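Local coordinates for protein glutathione S-transferase-3 (PDB 3W8S) that binds glutathione and probably catalyses its conjugation to electrophilic substrates, as a sigma-class member of the glutathione S-transferase superfamily, at residues A[86-91]-A[153-158]; A[93-98]-A[130-135]; A[19-24]-A[70-75]. All blocks are in the same frame, centred on the assembly; numbering follows the deposited sequence.

Contact 1: A[86-91]-A[153-158]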
loop_
_atom_site.group_PDB
_atom_site.type_symbol
_atom_site.label_atom_id
_atom_site.label_comp_id
_atom_site.label_asym_id
_atom_site.label_seq_id
_atom_site.Cartn_x
_atom_site.Cartn_y
_atom_site.Cartn_z
ATOM N N ALA A 86 8.155 -2.680 -9.844
ATOM C CA ALA A 86 6.705 -2.858 -9.775
ATOM C C ALA A 86 6.352 -4.261 -9.193
ATOM O O ALA A 86 5.479 -4.384 -8.347
ATOM C CB ALA A 86 6.097 -2.656 -11.186
ATOM N N LEU A 87 7.062 -5.320 -9.592
ATOM C CA LEU A 87 6.826 -6.623 -8.975
ATOM C C LEU A 87 7.113 -6.594 -7.473
ATOM O O LEU A 87 6.369 -7.125 -6.665
ATOM C CB LEU A 87 7.739 -7.711 -9.670
ATOM C CG LEU A 87 7.382 -8.005 -11.141
ATOM C CD1 LEU A 87 8.382 -9.071 -11.742
ATOM C CD2 LEU A 87 5.938 -8.602 -11.253
ATOM N N VAL A 88 8.188 -5.949 -7.083
ATOM C CA VAL A 88 8.518 -5.828 -5.674
ATOM C C VAL A 88 7.376 -5.128 -4.967
ATOM O O VAL A 88 6.903 -5.588 -3.950
ATOM C CB VAL A 88 9.867 -5.060 -5.496
ATOM C CG1 VAL A 88 10.063 -4.640 -4.021
ATOM C CG2 VAL A 88 11.052 -5.977 -5.929
ATOM N N ASP A 89 6.913 -4.011 -5.523
ATOM C CA ASP A 89 5.749 -3.261 -4.960
ATOM C C ASP A 89 4.493 -4.138 -4.878
ATOM O O ASP A 89 3.789 -4.078 -3.883
ATOM C CB ASP A 89 5.417 -2.087 -5.858
ATOM C CG ASP A 89 6.455 -0.962 -5.764
ATOM O OD1 ASP A 89 7.332 -1.010 -4.884
ATOM O OD2 ASP A 89 6.375 0.014 -6.543
ATOM N N SER A 90 4.236 -4.962 -5.889
ATOM C CA SER A 90 2.973 -5.776 -5.890
ATOM C C SER A 90 3.069 -6.785 -4.723
ATOM O O SER A 90 2.103 -7.063 -4.019
ATOM C CB SER A 90 2.774 -6.525 -7.257
ATOM O OG SER A 90 3.647 -7.676 -7.413
ATOM N N ILE A 91 4.280 -7.329 -4.501
ATOM C CA ILE A 91 4.445 -8.306 -3.440
ATOM C C ILE A 91 4.273 -7.664 -2.055
ATOM O O ILE A 91 3.591 -8.273 -1.150
ATOM C CB ILE A 91 5.851 -9.051 -3.495
ATOM C CG1 ILE A 91 5.888 -10.084 -4.656
ATOM C CG2 ILE A 91 6.107 -9.711 -2.138
ATOM C CD1 ILE A 91 7.313 -10.566 -4.978
ATOM N N LEU A 153 18.609 -9.650 -3.495
ATOM C CA LEU A 153 17.762 -9.285 -2.395
ATOM C C LEU A 153 17.023 -7.979 -2.663
ATOM O O LEU A 153 17.625 -7.009 -3.103
ATOM C CB LEU A 153 18.703 -9.084 -1.203
ATOM C CG LEU A 153 17.992 -8.923 0.155
ATOM C CD1 LEU A 153 17.461 -10.272 0.592
ATOM C CD2 LEU A 153 19.027 -8.431 1.167
ATOM N N THR A 154 15.722 -7.938 -2.383
ATOM C CA THR A 154 14.986 -6.684 -2.387
ATOM C C THR A 154 14.199 -6.581 -1.072
ATOM O O THR A 154 14.146 -7.532 -0.315
ATOM C CB THR A 154 13.990 -6.616 -3.562
ATOM O OG1 THR A 154 12.938 -7.620 -3.386
ATOM C CG2 THR A 154 14.769 -6.792 -4.922
ATOM N N PHE A 155 13.600 -5.425 -0.800
ATOM C CA PHE A 155 12.862 -5.317 0.439
ATOM C C PHE A 155 11.600 -6.217 0.454
ATOM O O PHE A 155 11.079 -6.500 1.520
ATOM C CB PHE A 155 12.592 -3.851 0.867
ATOM C CG PHE A 155 11.595 -3.111 0.020
ATOM C CD1 PHE A 155 11.912 -2.613 -1.251
ATOM C CD2 PHE A 155 10.320 -2.864 0.513
ATOM C CE1 PHE A 155 11.006 -1.880 -2.014
ATOM C CE2 PHE A 155 9.386 -2.165 -0.294
ATOM C CZ PHE A 155 9.719 -1.686 -1.564
ATOM N N ALA A 156 11.129 -6.682 -0.717
ATOM C CA ALA A 156 10.079 -7.702 -0.627
ATOM C C ALA A 156 10.596 -8.956 0.117
ATOM O O ALA A 156 9.864 -9.517 0.925
ATOM C CB ALA A 156 9.521 -8.088 -2.022
ATOM N N ASP A 157 11.831 -9.389 -0.174
ATOM C CA ASP A 157 12.450 -10.557 0.504
ATOM C C ASP A 157 12.491 -10.261 2.012
ATOM O O ASP A 157 12.184 -11.115 2.899
ATOM C CB ASP A 157 13.898 -10.757 -0.019
ATOM C CG ASP A 157 13.912 -11.224 -1.417
ATOM O OD1 ASP A 157 13.282 -12.288 -1.651
ATOM O OD2 ASP A 157 14.541 -10.583 -2.335
ATOM N N LEU A 158 12.812 -9.018 2.325
ATOM C CA LEU A 158 12.998 -8.707 3.768
ATOM C C LEU A 158 11.641 -8.831 4.519
ATOM O O LEU A 158 11.625 -9.365 5.623
ATOM C CB LEU A 158 13.589 -7.277 3.970
ATOM C CG LEU A 158 14.982 -7.032 3.366
ATOM C CD1 LEU A 158 15.298 -5.527 3.555
ATOM C CD2 LEU A 158 16.011 -7.873 4.187
#

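Contact 2: A[93-98]-A[130-135]. With GSH (glutathione), chain B.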
loop_
_atom_site.group_PDB
_atom_site.type_symbol
_atom_site.label_atom_id
_atom_site.label_comp_id
_atom_site.label_asym_id
_atom_site.label_seq_id
_atom_site.Cartn_x
_atom_site.Cartn_y
_atom_site.Cartn_z
ATOM N N ASP A 93 2.489 -4.990 -1.435
ATOM C CA ASP A 93 1.068 -4.672 -1.314
ATOM C C ASP A 93 0.260 -5.948 -0.953
ATOM O O ASP A 93 -0.693 -5.894 -0.147
ATOM C CB ASP A 93 0.533 -4.059 -2.617
ATOM C CG ASP A 93 0.731 -2.502 -2.662
ATOM O OD1 ASP A 93 1.195 -1.901 -1.644
ATOM O OD2 ASP A 93 0.389 -1.894 -3.711
ATOM N N GLN A 94 0.610 -7.074 -1.549
ATOM C CA GLN A 94 -0.079 -8.319 -1.135
ATOM C C GLN A 94 0.156 -8.676 0.362
ATOM O O GLN A 94 -0.705 -9.257 1.053
ATOM C CB GLN A 94 0.361 -9.509 -2.045
ATOM C CG GLN A 94 -0.445 -10.838 -1.832
ATOM C CD GLN A 94 -1.945 -10.681 -2.154
ATOM O OE1 GLN A 94 -2.369 -9.768 -2.921
ATOM N NE2 GLN A 94 -2.760 -11.613 -1.637
ATOM N N TYR A 95 1.396 -8.456 0.806
ATOM C CA TYR A 95 1.782 -8.700 2.179
ATOM C C TYR A 95 0.925 -7.782 3.109
ATOM O O TYR A 95 0.424 -8.199 4.140
ATOM C CB TYR A 95 3.290 -8.352 2.323
ATOM C CG TYR A 95 3.729 -8.300 3.760
ATOM C CD1 TYR A 95 3.942 -9.486 4.456
ATOM C CD2 TYR A 95 3.895 -7.069 4.453
ATOM C CE1 TYR A 95 4.319 -9.493 5.799
ATOM C CE2 TYR A 95 4.281 -7.059 5.808
ATOM C CZ TYR A 95 4.507 -8.299 6.447
ATOM O OH TYR A 95 4.887 -8.396 7.770
ATOM N N LYS A 96 0.731 -6.535 2.711
ATOM C CA LYS A 96 -0.130 -5.647 3.456
ATOM C C LYS A 96 -1.579 -6.196 3.508
ATOM O O LYS A 96 -2.183 -6.142 4.552
ATOM C CB LYS A 96 -0.085 -4.262 2.827
ATOM C CG LYS A 96 -1.139 -3.270 3.324
ATOM C CD LYS A 96 -0.846 -1.863 2.680
ATOM C CE LYS A 96 0.174 -1.086 3.515
ATOM N NZ LYS A 96 0.492 0.297 3.086
ATOM N N ASP A 97 -2.119 -6.723 2.395
ATOM C CA ASP A 97 -3.415 -7.380 2.439
ATOM C C ASP A 97 -3.415 -8.563 3.426
ATOM O O ASP A 97 -4.386 -8.777 4.106
ATOM C CB ASP A 97 -3.895 -7.887 1.046
ATOM C CG ASP A 97 -4.251 -6.753 0.080
ATOM O OD1 ASP A 97 -4.440 -5.571 0.503
ATOM O OD2 ASP A 97 -4.385 -7.060 -1.142
ATOM N N PHE A 98 -2.351 -9.357 3.441
ATOM C CA PHE A 98 -2.283 -10.568 4.282
ATOM C C PHE A 98 -2.314 -10.034 5.758
ATOM O O PHE A 98 -3.050 -10.566 6.591
ATOM C CB PHE A 98 -0.981 -11.265 3.943
ATOM C CG PHE A 98 -0.487 -12.176 5.005
ATOM C CD1 PHE A 98 -1.259 -13.323 5.388
ATOM C CD2 PHE A 98 0.750 -11.939 5.638
ATOM C CE1 PHE A 98 -0.797 -14.185 6.378
ATOM C CE2 PHE A 98 1.240 -12.846 6.663
ATOM C CZ PHE A 98 0.441 -13.957 7.031
ATOM N N GLU A 130 -1.480 -19.638 4.527
ATOM C CA GLU A 130 -1.490 -20.651 3.441
ATOM C C GLU A 130 -1.685 -19.987 2.047
ATOM O O GLU A 130 -1.020 -20.343 1.063
ATOM C CB GLU A 130 -2.595 -21.698 3.651
ATOM C CG GLU A 130 -2.796 -22.626 2.477
ATOM C CD GLU A 130 -3.833 -23.753 2.734
ATOM O OE1 GLU A 130 -3.738 -24.475 3.784
ATOM O OE2 GLU A 130 -4.753 -23.886 1.889
ATOM N N LYS A 131 -2.641 -19.080 1.949
ATOM C CA LYS A 131 -2.841 -18.459 0.656
ATOM C C LYS A 131 -1.617 -17.574 0.311
ATOM O O LYS A 131 -1.144 -17.577 -0.849
ATOM C CB LYS A 131 -4.042 -17.504 0.713
ATOM C CG LYS A 131 -5.313 -18.283 1.039
ATOM C CD LYS A 131 -6.557 -17.384 1.020
ATOM C CE LYS A 131 -6.581 -16.582 2.323
ATOM N NZ LYS A 131 -7.905 -15.945 2.517
ATOM N N PHE A 132 -1.177 -16.785 1.296
ATOM C CA PHE A 132 -0.055 -15.815 1.032
ATOM C C PHE A 132 1.270 -16.587 0.678
ATOM O O PHE A 132 1.944 -16.313 -0.351
ATOM C CB PHE A 132 0.111 -14.853 2.214
ATOM C CG PHE A 132 1.301 -13.944 2.080
ATOM C CD1 PHE A 132 1.338 -12.965 1.046
ATOM C CD2 PHE A 132 2.377 -14.026 2.983
ATOM C CE1 PHE A 132 2.442 -12.137 0.892
ATOM C CE2 PHE A 132 3.497 -13.178 2.827
ATOM C CZ PHE A 132 3.509 -12.217 1.796
ATOM N N PHE A 133 1.617 -17.591 1.480
ATOM C CA PHE A 133 2.790 -18.423 1.195
ATOM C C PHE A 133 2.654 -19.167 -0.142
ATOM O O PHE A 133 3.646 -19.419 -0.822
ATOM C CB PHE A 133 3.022 -19.469 2.315
ATOM C CG PHE A 133 3.710 -18.940 3.538
ATOM C CD1 PHE A 133 3.820 -17.536 3.753
ATOM C CD2 PHE A 133 4.238 -19.837 4.508
ATOM C CE1 PHE A 133 4.442 -17.045 4.889
ATOM C CE2 PHE A 133 4.816 -19.340 5.674
ATOM C CZ PHE A 133 4.955 -17.946 5.845
ATOM N N GLY A 134 1.446 -19.538 -0.537
ATOM C CA GLY A 134 1.303 -20.179 -1.840
ATOM C C GLY A 134 1.620 -19.191 -2.942
ATOM O O GLY A 134 2.326 -19.527 -3.869
ATOM N N PHE A 135 1.134 -17.965 -2.856
ATOM C CA PHE A 135 1.534 -16.987 -3.919
ATOM C C PHE A 135 3.030 -16.699 -3.881
ATOM O O PHE A 135 3.623 -16.526 -4.936
ATOM C CB PHE A 135 0.759 -15.658 -3.776
ATOM C CG PHE A 135 -0.743 -15.836 -3.959
ATOM C CD1 PHE A 135 -1.230 -16.603 -5.018
ATOM C CD2 PHE A 135 -1.653 -15.210 -3.094
ATOM C CE1 PHE A 135 -2.607 -16.786 -5.204
ATOM C CE2 PHE A 135 -3.053 -15.340 -3.295
ATOM C CZ PHE A 135 -3.507 -16.140 -4.328
HETATM N N1 GSH B . -5.026 -4.745 -2.714
HETATM C CA1 GSH B . -5.647 -5.199 -3.957
HETATM C C1 GSH B . -5.490 -4.107 -5.004
HETATM O O11 GSH B . -5.418 -4.385 -6.221
HETATM O O12 GSH B . -5.415 -2.925 -4.603
HETATM C CB1 GSH B . -7.135 -5.527 -3.752
HETATM C CG1 GSH B . -7.666 -6.235 -5.023
HETATM C CD1 GSH B . -9.146 -6.606 -4.863
HETATM O OE1 GSH B . -9.771 -6.366 -3.828
HETATM N N2 GSH B . -9.733 -7.249 -5.876
HETATM C CA2 GSH B . -11.131 -7.614 -5.880
HETATM C C2 GSH B . -11.264 -8.977 -6.494
HETATM O O2 GSH B . -10.583 -9.262 -7.476
HETATM C CB2 GSH B . -11.886 -6.588 -6.752
HETATM S SG2 GSH B . -13.668 -6.753 -6.575
HETATM N N3 GSH B . -12.158 -9.833 -5.966
HETATM C CA3 GSH B . -12.468 -11.083 -6.632
HETATM C C3 GSH B . -11.848 -12.256 -5.891
HETATM O O31 GSH B . -11.978 -13.398 -6.367
HETATM O O32 GSH B . -11.208 -12.068 -4.836
#

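Contact 3: A[19-24]-A[70-75]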
loop_
_atom_site.group_PDB
_atom_site.type_symbol
_atom_site.label_atom_id
_atom_site.label_comp_id
_atom_site.label_asym_id
_atom_site.label_seq_id
_atom_site.Cartn_x
_atom_site.Cartn_y
_atom_site.Cartn_z
ATOM N N ARG A 19 14.538 -0.273 9.127
ATOM C CA ARG A 19 15.823 -0.412 9.886
ATOM C C ARG A 19 16.768 -1.384 9.205
ATOM O O ARG A 19 17.995 -1.113 9.075
ATOM C CB ARG A 19 15.505 -0.945 11.290
ATOM C CG ARG A 19 14.646 0.040 12.082
ATOM C CD ARG A 19 14.626 -0.411 13.525
ATOM N NE ARG A 19 13.707 0.386 14.386
ATOM C CZ ARG A 19 12.550 -0.070 14.914
ATOM N NH1 ARG A 19 12.093 -1.308 14.621
ATOM N NH2 ARG A 19 11.802 0.782 15.700
ATOM N N GLN A 20 16.202 -2.504 8.728
ATOM C CA GLN A 20 17.057 -3.517 8.070
ATOM C C GLN A 20 17.625 -3.031 6.726
ATOM O O GLN A 20 18.742 -3.453 6.331
ATOM C CB GLN A 20 16.306 -4.824 7.867
ATOM C CG GLN A 20 15.882 -5.399 9.205
ATOM C CD GLN A 20 15.170 -6.721 9.087
ATOM O OE1 GLN A 20 15.036 -7.238 7.978
ATOM N NE2 GLN A 20 14.754 -7.322 10.252
ATOM N N ILE A 21 16.875 -2.191 6.004
ATOM C CA ILE A 21 17.420 -1.571 4.779
ATOM C C ILE A 21 18.624 -0.649 5.079
ATOM O O ILE A 21 19.675 -0.756 4.412
ATOM C CB ILE A 21 16.373 -0.838 3.949
ATOM C CG1 ILE A 21 15.298 -1.847 3.444
ATOM C CG2 ILE A 21 17.040 -0.152 2.746
ATOM C CD1 ILE A 21 13.950 -1.154 3.158
ATOM N N PHE A 22 18.499 0.162 6.112
ATOM C CA PHE A 22 19.655 0.982 6.596
ATOM C C PHE A 22 20.798 0.061 6.989
ATOM O O PHE A 22 21.950 0.323 6.617
ATOM C CB PHE A 22 19.280 1.859 7.795
ATOM C CG PHE A 22 18.500 3.076 7.431
ATOM C CD1 PHE A 22 19.039 4.035 6.572
ATOM C CD2 PHE A 22 17.245 3.312 7.982
ATOM C CE1 PHE A 22 18.285 5.170 6.195
ATOM C CE2 PHE A 22 16.504 4.456 7.631
ATOM C CZ PHE A 22 17.040 5.419 6.767
ATOM N N VAL A 23 20.486 -1.019 7.706
ATOM C CA VAL A 23 21.530 -2.002 8.107
ATOM C C VAL A 23 22.310 -2.554 6.897
ATOM O O VAL A 23 23.581 -2.463 6.832
ATOM C CB VAL A 23 20.973 -3.130 8.996
ATOM C CG1 VAL A 23 21.991 -4.266 9.117
ATOM C CG2 VAL A 23 20.619 -2.574 10.364
ATOM N N LEU A 24 21.583 -3.032 5.903
ATOM C CA LEU A 24 22.205 -3.563 4.729
ATOM C C LEU A 24 23.006 -2.529 3.969
ATOM O O LEU A 24 24.005 -2.884 3.294
ATOM C CB LEU A 24 21.115 -4.141 3.763
ATOM C CG LEU A 24 20.412 -5.447 4.236
ATOM C CD1 LEU A 24 19.178 -5.694 3.347
ATOM C CD2 LEU A 24 21.215 -6.735 4.199
ATOM N N PHE A 70 11.302 4.348 -0.489
ATOM C CA PHE A 70 12.198 5.481 -0.628
ATOM C C PHE A 70 13.671 5.095 -0.277
ATOM O O PHE A 70 14.586 5.363 -1.080
ATOM C CB PHE A 70 11.770 6.622 0.299
ATOM C CG PHE A 70 12.720 7.822 0.260
ATOM C CD1 PHE A 70 12.741 8.674 -0.843
ATOM C CD2 PHE A 70 13.567 8.096 1.342
ATOM C CE1 PHE A 70 13.633 9.769 -0.901
ATOM C CE2 PHE A 70 14.476 9.172 1.291
ATOM C CZ PHE A 70 14.495 10.033 0.165
ATOM N N VAL A 71 13.875 4.483 0.902
ATOM C CA VAL A 71 15.219 4.070 1.381
ATOM C C VAL A 71 15.773 2.931 0.482
ATOM O O VAL A 71 16.984 2.961 0.079
ATOM C CB VAL A 71 15.127 3.663 2.881
ATOM C CG1 VAL A 71 16.434 3.141 3.414
ATOM C CG2 VAL A 71 14.891 4.967 3.702
ATOM N N ALA A 72 14.928 1.940 0.180
ATOM C CA ALA A 72 15.388 0.857 -0.680
ATOM C C ALA A 72 15.855 1.420 -2.026
ATOM O O ALA A 72 16.819 0.914 -2.566
ATOM C CB ALA A 72 14.306 -0.176 -0.901
ATOM N N LYS A 73 15.180 2.439 -2.575
ATOM C CA LYS A 73 15.553 2.925 -3.915
ATOM C C LYS A 73 16.919 3.677 -3.767
ATOM O O LYS A 73 17.774 3.581 -4.667
ATOM C CB LYS A 73 14.486 3.875 -4.596
ATOM C CG LYS A 73 13.233 3.196 -5.305
ATOM C CD LYS A 73 12.066 4.163 -5.839
ATOM C CE LYS A 73 10.802 3.469 -6.380
ATOM N NZ LYS A 73 10.863 1.921 -6.538
ATOM N N LYS A 74 17.130 4.391 -2.670
ATOM C CA LYS A 74 18.403 5.116 -2.445
ATOM C C LYS A 74 19.540 4.114 -2.381
ATOM O O LYS A 74 20.624 4.381 -2.896
ATOM C CB LYS A 74 18.435 5.899 -1.118
ATOM C CG LYS A 74 17.510 7.102 -1.098
ATOM C CD LYS A 74 18.154 8.327 -1.778
ATOM C CE LYS A 74 17.191 9.536 -1.753
ATOM N NZ LYS A 74 17.568 10.600 -2.756
ATOM N N PHE A 75 19.288 2.949 -1.789
ATOM C CA PHE A 75 20.414 2.018 -1.471
ATOM C C PHE A 75 20.476 0.780 -2.355
ATOM O O PHE A 75 21.315 -0.104 -2.162
ATOM C CB PHE A 75 20.373 1.730 0.017
ATOM C CG PHE A 75 20.559 3.001 0.842
ATOM C CD1 PHE A 75 21.697 3.784 0.642
ATOM C CD2 PHE A 75 19.603 3.420 1.767
ATOM C CE1 PHE A 75 21.906 4.965 1.371
ATOM C CE2 PHE A 75 19.773 4.614 2.482
ATOM C CZ PHE A 75 20.929 5.395 2.275
#

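Contact 1: A[86-91]-A[153-158]
V88 and A156 bring their backbones within 5.6 Å, CA to CA, where the first half of helix 82-101 meets the first turn of helix 155-170. V88 carries most of the meeting. Its CG1, anti to the backbone N (chi1 167°), enters between the F155 ring and the A156 methyl, with V88 CG1 3.5 Å from F155 CE1 and 4.0 Å from A156 CB. The other branch reaches the cap residue, V88 CG2 lying 3.6 Å from T154 OG1. One turn on, I91 CG2 meets the same alanine methyl, 3.8 Å from A156 CB, and the small A156 side chain lets the two backbones come close. T154 and D157 form a capping box: T154 N donates to D157 OD2 at 2.9 Å, on the anti lone pair of that oxygen, while A156 N gives T154 OG1 a weak return bond. The other carboxylate oxygen, D157 OD1, accepts from L148 N and H184 NE2, so both oxygens of the buried carboxylate are engaged. F155 CZ comes 4.1 Å from D89 OD1, a carboxylate already engaged by R69 of its own chain, on helix 64-75, through OD1 and by R69 of the second subunit through OD2. F155 also packs against A68 and A72 of helix 64-75 and I21 of helix 16-25, while L153 and L158 touch V188 of helix 179-189; the start of helix 155-170, part of the helical domain, thus packs against two helices of the thioredoxin-like domain.

Contact 2: A[93-98]-A[130-135]
F98 and F132 both hold CG anti to the backbone N (chi1 158° and 174°), which turns both rings into the interface of two nearly antiparallel helix segments whose axes come within 10.5 Å. The rings form an offset stack, the F98 and F132 centroids 4.8 Å apart and the planes tilted by 9°. F132 CB also sits off-centre over the F98 ring, a CH-pi contact. The far end of F132 reaches the neighbouring turn: F132 CZ lies 3.8 Å from Y95 CD1, at the edge of the tyrosine ring, and Q94 CG approaches the F132 edge in plane, 4.0 Å from F132 CD1. Bent at chi2, Q94 brings NE2 to 4.0 Å from F135 CD2, its amide plane perpendicular to that ring. D97 faces glutathione instead, D97 OD2 taking a bond from GSH N1 at 2.9 Å and D97 OD1 a weak one. Q63 NE2 of the second subunit bonds both Q94 OE1 and D97 OD2, and W39, K43 and S64 of that subunit also bind this ligand. The chemistry is therefore divided: stacked aromatics join the helices, and the carboxylate, likely favouring a protonated amine on glutathione, adds to a site built mostly by the second subunit.

Contact 3: A[19-24]-A[70-75]
One face of the F22 ring receives V71 CG1, which stands 4.1 Å from the F22 centroid and 16° off the ring normal, a CH-pi contact. The F22 ring also stacks with Y29 and meets Y4 at an inclined angle. F75 has K74 CB over one face and V71 CG1 at its edge, and F75 CE2 comes obliquely to 4.0 Å from F22 CE1. V71 is thus shared by both phenylalanines. Its second branch reaches the tip of the first ring, V71 CG2 being 3.8 Å from F22 CZ. With CG1 anti to the backbone N (chi1 176°), V71 also presses that methyl on I21 CG2, at 3.4 Å closer than usual for two carbons. The other branch of I21 reaches A72, I21 CD1 lying 4.2 Å from A72 CB. The two helix segments run almost parallel, their directions 12° apart and their axes 9.6 Å apart at closest approach. All the side chains that meet are apolar. L54 of strand 53-56 touches both F22 and V71, placing these side chains against the sheet, while I21 and A72 turn to F155 of helix 155-170. Helices 16-25 and 64-75 packed side by side on the mixed sheet, in strand order 2-1-3-4, are characteristic of the thioredoxin-like N-terminal domain of glutathione S-transferases.

In the fold
All three contacts are largely buried, and each also touches the second subunit. Contacts 1 and 2 use successive parts of helix 82-101, pairing it first with helix 155-170 and then with helix 117-143. Contact 3 belongs to the N-terminal domain and meets contact 1 directly: F155 CD1 lies 3.4 Å from A72 CB, and L158 and L153 reach I21 and L24, so 153-158 bridges the domains. Contacts 2 and 3 do not touch, their centres about 23 Å apart on opposite sides of the chain's centre. Contact 3 joins only apolar side chains, contact 1 adds a helix cap and a buried acid, and contact 2 couples stacked aromatics to a glutathione-binding carboxylate.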